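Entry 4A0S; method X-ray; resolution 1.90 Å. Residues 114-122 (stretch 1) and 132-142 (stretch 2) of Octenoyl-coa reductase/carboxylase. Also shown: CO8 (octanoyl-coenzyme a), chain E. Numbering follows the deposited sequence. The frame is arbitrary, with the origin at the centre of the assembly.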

ATOM      1  N   GLY A 114      -5.489  31.453  13.235  1.00 15.63           N
ATOM      2  CA  GLY A 114      -5.330  31.504  11.800  1.00 15.26           C
ATOM      3  C   GLY A 114      -4.388  30.395  11.417  1.00 14.93           C
ATOM      4  O   GLY A 114      -3.242  30.357  11.861  1.00 14.75           O
ATOM      5  N   SER A 115      -4.881  29.492  10.589  1.00 14.95           N
ATOM      6  CA  SER A 115      -4.178  28.250  10.330  1.00 14.76           C
ATOM      7  C   SER A 115      -3.789  28.085   8.883  1.00 14.91           C
ATOM      8  O   SER A 115      -3.122  27.122   8.521  1.00 15.32           O
ATOM      9  CB  SER A 115      -5.040  27.096  10.797  1.00 14.72           C
ATOM     10  OG  SER A 115      -5.254  27.279  12.179  1.00 14.96           O
ATOM     11  N   ASP A 116      -4.171  29.042   8.061  1.00 15.15           N
ATOM     12  CA  ASP A 116      -3.509  29.170   6.766  1.00 15.14           C
ATOM     13  C   ASP A 116      -3.367  30.631   6.402  1.00 15.19           C
ATOM     14  O   ASP A 116      -3.853  31.516   7.122  1.00 15.42           O
ATOM     15  CB  ASP A 116      -4.142  28.285   5.654  1.00 15.38           C
ATOM     16  CG  ASP A 116      -5.659  28.333   5.606  1.00 16.14           C
ATOM     17  OD1 ASP A 116      -6.297  29.302   6.063  1.00 16.43           O
ATOM     18  OD2 ASP A 116      -6.232  27.374   5.067  1.00 19.53           O
ATOM     19  N   CYS A 117      -2.662  30.899   5.316  1.00 14.72           N
ATOM     20  CA  CYS A 117      -2.508  32.255   4.887  1.00 15.11           C
ATOM     21  C   CYS A 117      -1.733  32.261   3.616  1.00 14.86           C
ATOM     22  O   CYS A 117      -1.147  31.246   3.231  1.00 14.75           O
ATOM     23  CB  CYS A 117      -1.809  33.113   5.945  1.00 15.00           C
ATOM     24  SG  CYS A 117      -0.047  33.118   5.890  1.00 15.38           S
ATOM     25  N   SER A 118      -1.777  33.407   2.944  1.00 14.80           N
ATOM     26  CA  SER A 118      -0.840  33.685   1.882  1.00 14.90           C
ATOM     27  C   SER A 118      -0.164  34.973   2.283  1.00 15.08           C
ATOM     28  O   SER A 118      -0.707  35.773   3.063  1.00 15.23           O
ATOM     29  CB  SER A 118      -1.550  33.853   0.552  1.00 15.19           C
ATOM     30  OG  SER A 118      -2.465  34.930   0.638  1.00 15.49           O
ATOM     31  N   GLY A 119       1.033  35.176   1.776  1.00 15.14           N
ATOM     32  CA  GLY A 119       1.699  36.395   2.089  1.00 15.40           C
ATOM     33  C   GLY A 119       3.106  36.469   1.587  1.00 15.48           C
ATOM     34  O   GLY A 119       3.488  35.817   0.628  1.00 15.46           O
ATOM     35  N   VAL A 120       3.870  37.307   2.254  1.00 15.70           N
ATOM     36  CA  VAL A 120       5.189  37.622   1.806  1.00 15.86           C
ATOM     37  C   VAL A 120       6.184  37.343   2.917  1.00 15.68           C
ATOM     38  O   VAL A 120       5.997  37.762   4.056  1.00 15.68           O
ATOM     39  CB  VAL A 120       5.277  39.096   1.395  1.00 16.73           C
ATOM     40  CG1 VAL A 120       6.647  39.390   0.884  1.00 16.93           C
ATOM     41  CG2 VAL A 120       4.215  39.421   0.351  1.00 16.68           C
ATOM     42  N   VAL A 121       7.245  36.627   2.565  1.00 15.57           N
ATOM     43  CA  VAL A 121       8.319  36.383   3.493  1.00 15.49           C
ATOM     44  C   VAL A 121       8.962  37.716   3.816  1.00 15.95           C
ATOM     45  O   VAL A 121       9.256  38.505   2.916  1.00 16.70           O
ATOM     46  CB  VAL A 121       9.355  35.424   2.885  1.00 15.39           C
ATOM     47  CG1 VAL A 121      10.513  35.239   3.825  1.00 15.38           C
ATOM     48  CG2 VAL A 121       8.694  34.084   2.547  1.00 15.01           C
ATOM     49  N   VAL A 122       9.150  37.991   5.095  1.00 16.09           N
ATOM     50  CA  VAL A 122       9.851  39.217   5.470  1.00 17.07           C
ATOM     51  C   VAL A 122      11.148  38.927   6.232  1.00 17.45           C
ATOM     52  O   VAL A 122      12.105  39.698   6.159  1.00 18.33           O
ATOM     53  CB  VAL A 122       8.924  40.218   6.199  1.00 17.09           C
ATOM     54  CG1 VAL A 122       7.859  40.729   5.243  1.00 16.86           C
ATOM     55  CG2 VAL A 122       8.271  39.578   7.408  1.00 17.63           C
ATOM     56  N   LYS A 132      13.349  33.673   0.828  1.00 17.53           N
ATOM     57  CA  LYS A 132      13.982  34.941   1.080  1.00 17.99           C
ATOM     58  C   LYS A 132      12.892  35.999   1.192  1.00 17.70           C
ATOM     59  O   LYS A 132      11.792  35.809   0.681  1.00 16.76           O
ATOM     60  CB  LYS A 132      14.983  35.244  -0.034  1.00 19.19           C
ATOM     61  CG  LYS A 132      14.353  35.319  -1.395  1.00 21.75           C
ATOM     62  CD  LYS A 132      15.439  35.346  -2.463  1.00 28.00           C
ATOM     63  CE  LYS A 132      14.826  35.495  -3.841  1.00 31.02           C
ATOM     64  NZ  LYS A 132      14.099  34.252  -4.242  1.00 32.70           N
ATOM     65  N   PRO A 133      13.177  37.095   1.904  1.00 19.81           N
ATOM     66  CA  PRO A 133      12.197  38.169   1.993  1.00 19.96           C
ATOM     67  C   PRO A 133      11.713  38.598   0.601  1.00 20.19           C
ATOM     68  O   PRO A 133      12.520  38.724  -0.322  1.00 20.47           O
ATOM     69  CB  PRO A 133      12.988  39.278   2.679  1.00 20.35           C
ATOM     70  CG  PRO A 133      13.964  38.526   3.547  1.00 19.94           C
ATOM     71  CD  PRO A 133      14.385  37.385   2.700  1.00 20.12           C
ATOM     72  N   GLY A 134      10.402  38.802   0.467  1.00 19.81           N
ATOM     73  CA  GLY A 134       9.792  39.116  -0.814  1.00 19.97           C
ATOM     74  C   GLY A 134       9.102  37.933  -1.480  1.00 19.43           C
ATOM     75  O   GLY A 134       8.274  38.105  -2.366  1.00 18.94           O
ATOM     76  N   ASP A 135       9.460  36.721  -1.061  1.00 19.05           N
ATOM     77  CA  ASP A 135       8.889  35.530  -1.667  1.00 18.53           C
ATOM     78  C   ASP A 135       7.431  35.431  -1.312  1.00 18.25           C
ATOM     79  O   ASP A 135       7.054  35.570  -0.134  1.00 17.50           O
ATOM     80  CB  ASP A 135       9.577  34.271  -1.168  1.00 18.59           C
ATOM     81  CG  ASP A 135      10.923  34.056  -1.803  1.00 19.21           C
ATOM     82  OD1 ASP A 135      11.272  34.771  -2.773  1.00 21.09           O
ATOM     83  OD2 ASP A 135      11.633  33.160  -1.335  1.00 19.52           O
ATOM     84  N   HIS A 136       6.633  35.169  -2.341  1.00 17.70           N
ATOM     85  CA  HIS A 136       5.204  34.992  -2.183  1.00 17.83           C
ATOM     86  C   HIS A 136       4.947  33.560  -1.786  1.00 17.24           C
ATOM     87  O   HIS A 136       5.354  32.622  -2.479  1.00 17.66           O
ATOM     88  CB  HIS A 136       4.486  35.324  -3.481  1.00 17.78           C
ATOM     89  CG  HIS A 136       4.406  36.793  -3.755  1.00 18.79           C
ATOM     90  ND1 HIS A 136       3.525  37.329  -4.668  1.00 18.94           N
ATOM     91  CD2 HIS A 136       5.060  37.844  -3.199  1.00 19.04           C
ATOM     92  CE1 HIS A 136       3.666  38.643  -4.692  1.00 19.90           C
ATOM     93  NE2 HIS A 136       4.584  38.982  -3.803  1.00 20.23           N
ATOM     94  N   VAL A 137       4.294  33.399  -0.651  1.00 16.98           N
ATOM     95  CA  VAL A 137       4.078  32.086  -0.084  1.00 16.66           C
ATOM     96  C   VAL A 137       2.642  31.872   0.329  1.00 16.56           C
ATOM     97  O   VAL A 137       1.878  32.809   0.545  1.00 16.70           O
ATOM     98  CB  VAL A 137       4.961  31.854   1.164  1.00 16.53           C
ATOM     99  CG1 VAL A 137       6.446  31.893   0.788  1.00 16.65           C
ATOM    100  CG2 VAL A 137       4.645  32.875   2.244  1.00 16.62           C
ATOM    101  N   ILE A 138       2.277  30.611   0.423  1.00 16.33           N
ATOM    102  CA  ILE A 138       1.143  30.256   1.213  1.00 16.22           C
ATOM    103  C   ILE A 138       1.738  29.524   2.383  1.00 16.03           C
ATOM    104  O   ILE A 138       2.858  29.013   2.304  1.00 15.96           O
ATOM    105  CB  ILE A 138       0.144  29.412   0.451  1.00 16.17           C
ATOM    106  CG1 ILE A 138       0.864  28.249  -0.236  1.00 16.05           C
ATOM    107  CG2 ILE A 138      -0.613  30.301  -0.531  1.00 16.41           C
ATOM    108  CD1 ILE A 138      -0.054  27.142  -0.726  1.00 15.97           C
ATOM    109  N   VAL A 139       1.017  29.535   3.484  1.00 15.99           N
ATOM    110  CA  VAL A 139       1.414  28.787   4.637  1.00 15.85           C
ATOM    111  C   VAL A 139       0.311  27.777   4.821  1.00 15.75           C
ATOM    112  O   VAL A 139      -0.877  28.134   4.774  1.00 15.84           O
ATOM    113  CB  VAL A 139       1.523  29.667   5.878  1.00 15.96           C
ATOM    114  CG1 VAL A 139       1.725  28.802   7.120  1.00 15.86           C
ATOM    115  CG2 VAL A 139       2.633  30.705   5.703  1.00 16.10           C
ATOM    116  N   HIS A 140       0.707  26.519   4.994  1.00 15.60           N
ATOM    117  CA  HIS A 140      -0.221  25.480   5.410  1.00 15.53           C
ATOM    118  C   HIS A 140       0.023  25.162   6.886  1.00 15.52           C
ATOM    119  O   HIS A 140       1.046  25.541   7.437  1.00 15.54           O
ATOM    120  CB  HIS A 140      -0.117  24.241   4.514  1.00 15.42           C
ATOM    121  CG  HIS A 140       1.176  23.506   4.639  1.00 15.33           C
ATOM    122  ND1 HIS A 140       1.451  22.664   5.693  1.00 15.28           N
ATOM    123  CD2 HIS A 140       2.259  23.466   3.831  1.00 15.33           C
ATOM    124  CE1 HIS A 140       2.654  22.141   5.535  1.00 15.24           C
ATOM    125  NE2 HIS A 140       3.171  22.622   4.418  1.00 15.27           N
ATOM    126  N   PRO A 141      -0.942  24.492   7.532  1.00 15.53           N
ATOM    127  CA  PRO A 141      -0.967  24.450   8.995  1.00 15.61           C
ATOM    128  C   PRO A 141      -0.081  23.410   9.685  1.00 15.55           C
ATOM    129  O   PRO A 141      -0.005  23.422  10.907  1.00 15.66           O
ATOM    130  CB  PRO A 141      -2.438  24.137   9.307  1.00 15.70           C
ATOM    131  CG  PRO A 141      -2.901  23.367   8.104  1.00 15.61           C
ATOM    132  CD  PRO A 141      -2.229  24.092   6.955  1.00 15.55           C
ATOM    133  N   ALA A 142       0.540  22.513   8.922  1.00 15.43           N
ATOM    134  CA  ALA A 142       1.325  21.430   9.517  1.00 15.40           C
ATOM    135  C   ALA A 142       2.618  21.944  10.128  1.00 15.45           C
ATOM    136  O   ALA A 142       3.635  22.087   9.451  1.00 15.41           O
ATOM    137  CB  ALA A 142       1.577  20.309   8.505  1.00 15.30           C
TER
HETATM  138  N1A CO8 E1446      -9.942  24.194  30.234  1.00 37.18           N
HETATM  139  C2A CO8 E1446      -8.636  23.970  30.394  1.00 37.68           C
HETATM  140  N3A CO8 E1446      -8.107  22.778  30.147  1.00 37.23           N
HETATM  141  C4A CO8 E1446      -8.901  21.769  29.722  1.00 37.02           C
HETATM  142  C5A CO8 E1446     -10.265  21.961  29.539  1.00 36.86           C
HETATM  143  C6A CO8 E1446     -10.786  23.223  29.811  1.00 37.56           C
HETATM  144  N6A CO8 E1446     -12.091  23.460  29.642  1.00 36.85           N
HETATM  145  N7A CO8 E1446     -10.790  20.811  29.114  1.00 36.58           N
HETATM  146  C8A CO8 E1446      -9.796  19.923  29.036  1.00 36.56           C
HETATM  147  N9A CO8 E1446      -8.646  20.507  29.408  1.00 36.67           N
HETATM  148  C1B CO8 E1446      -7.283  19.913  29.481  1.00 35.04           C
HETATM  149  C2B CO8 E1446      -7.137  19.013  30.712  1.00 35.72           C
HETATM  150  O2B CO8 E1446      -5.821  19.176  31.288  1.00 34.78           O
HETATM  151  C3B CO8 E1446      -7.294  17.630  30.087  1.00 36.12           C
HETATM  152  O3B CO8 E1446      -6.636  16.645  30.870  1.00 37.88           O
HETATM  153  P3B CO8 E1446      -7.594  15.731  31.801  1.00 40.91           P
HETATM  154  O7A CO8 E1446      -6.976  15.816  33.306  1.00 41.58           O
HETATM  155  O8A CO8 E1446      -9.054  16.468  31.991  1.00 40.06           O
HETATM  156  O9A CO8 E1446      -7.748  14.362  31.267  1.00 40.39           O
HETATM  157  C4B CO8 E1446      -6.624  17.783  28.726  1.00 34.18           C
HETATM  158  O4B CO8 E1446      -7.004  19.098  28.298  1.00 34.78           O
HETATM  159  C5B CO8 E1446      -7.247  16.862  27.670  1.00 32.21           C
HETATM  160  O5B CO8 E1446      -6.664  17.150  26.382  1.00 29.83           O
HETATM  161  P1A CO8 E1446      -5.128  16.671  26.060  1.00 27.22           P
HETATM  162  O1A CO8 E1446      -4.820  17.162  24.508  1.00 29.32           O
HETATM  163  O2A CO8 E1446      -4.093  17.247  26.975  1.00 27.39           O
HETATM  164  O3A CO8 E1446      -5.123  15.034  26.234  1.00 26.23           O
HETATM  165  P2A CO8 E1446      -5.418  13.873  25.112  1.00 24.16           P
HETATM  166  O4A CO8 E1446      -6.218  12.710  25.859  1.00 25.52           O
HETATM  167  O5A CO8 E1446      -4.191  13.360  24.419  1.00 24.15           O
HETATM  168  O6A CO8 E1446      -6.488  14.507  24.053  1.00 24.75           O
HETATM  169  CBP CO8 E1446      -7.428  15.058  21.848  1.00 20.75           C
HETATM  170  CCP CO8 E1446      -6.376  14.245  22.640  1.00 22.49           C
HETATM  171  CDP CO8 E1446      -8.792  14.421  22.166  1.00 17.06           C
HETATM  172  CEP CO8 E1446      -7.132  14.864  20.360  1.00 19.72           C
HETATM  173  CAP CO8 E1446      -7.361  16.566  22.265  1.00 20.73           C
HETATM  174  OAP CO8 E1446      -6.007  17.121  22.215  1.00 23.80           O
HETATM  175  C9P CO8 E1446      -8.355  17.484  21.503  1.00 21.53           C
HETATM  176  O9P CO8 E1446      -9.557  17.444  21.792  1.00 20.79           O
HETATM  177  N8P CO8 E1446      -7.831  18.317  20.575  1.00 22.54           N
HETATM  178  C7P CO8 E1446      -8.659  19.316  19.834  1.00 24.24           C
HETATM  179  C6P CO8 E1446      -9.040  18.913  18.382  1.00 28.55           C
HETATM  180  C5P CO8 E1446     -10.515  19.310  18.128  1.00 29.28           C
HETATM  181  O5P CO8 E1446     -11.409  18.797  18.796  1.00 32.30           O
HETATM  182  N4P CO8 E1446     -10.822  20.307  17.301  1.00 30.23           N
HETATM  183  C3P CO8 E1446     -10.019  20.972  16.282  1.00 27.46           C
HETATM  184  C2P CO8 E1446     -10.711  20.492  14.997  1.00 25.73           C
HETATM  185  S1P CO8 E1446      -9.553  19.608  13.887  1.00 19.43           S
HETATM  186  C1' CO8 E1446      -9.298  20.880  12.743  1.00 20.58           C
HETATM  187  O1' CO8 E1446     -10.143  21.764  12.512  1.00 23.01           O
HETATM  188  C2' CO8 E1446      -8.060  20.835  12.137  1.00 17.30           C
HETATM  189  C3' CO8 E1446      -7.655  21.740  11.183  1.00 14.75           C
HETATM  190  C4' CO8 E1446      -6.393  21.590  10.596  1.00 12.30           C
HETATM  191  C5' CO8 E1446      -5.420  20.679  11.327  1.00  8.34           C
HETATM  192  C6' CO8 E1446      -4.084  20.833  10.567  1.00  3.78           C
HETATM  193  C7' CO8 E1446      -3.116  19.788  11.046  1.00  2.00           C
HETATM  194  C8' CO8 E1446      -1.767  20.061  10.374  1.00  2.00           C

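What holds the two backbones together? Strands 117-122 and 136-139 run antiparallel, at 150° between their directions, and join through a ladder of main-chain hydrogen bonds. G119 and V137 form a reciprocal pair: G119 N donates to V137 O at 2.8 Å, and V137 N to G119 O at 2.9 Å. The C117 and V139 pair is less even, with V139 N to C117 O at 2.8 Å but a weak return bond from C117 N to V139 O at 3.3 Å.

Why does V121 cover more surface than any other residue here? Its CA-to-CB bond points toward the other stretch, so the side chain lies against it: V121 CB is 3.3 Å from K132 O, and V121 CG2 is 3.6 Å from V137 CG1, an apolar contact. Its backbone is equally engaged, with V121 N bonded to D135 O at 2.9 Å and V121 O accepting from G134 N at 2.7 Å.

What forms the turn beside V121? A type II turn runs from K132 to D135, closed by D135 N to K132 O at 3.1 Å. K132 O is also the atom against V121 CB, while G134 N and D135 O make the backbone bonds to V121. The D135 carboxylate braces the turn, taking a hydrogen bond from K132 N to D135 OD2 at 2.8 Å and a salt bridge from K132 NZ to D135 OD1 at 3.2 Å. G134 occupies a position whose backbone angles call for glycine.

What do V139 and V137 add beyond their backbone bonds? They share a face of the sheet with C117, where C117 SG meets V139 CG2 at 3.6 Å in an apolar contact; V137 contributes the CG1 that meets V121 CG2. G119 also has backbone angles that call for glycine, so it adds no side chain to the face of C117, V137 and V139. On the face of S118 and V120, S118 CB approaches I138 CG2 at 3.8 Å, and V120 CG2 lies 4.0 Å from H136 CD2.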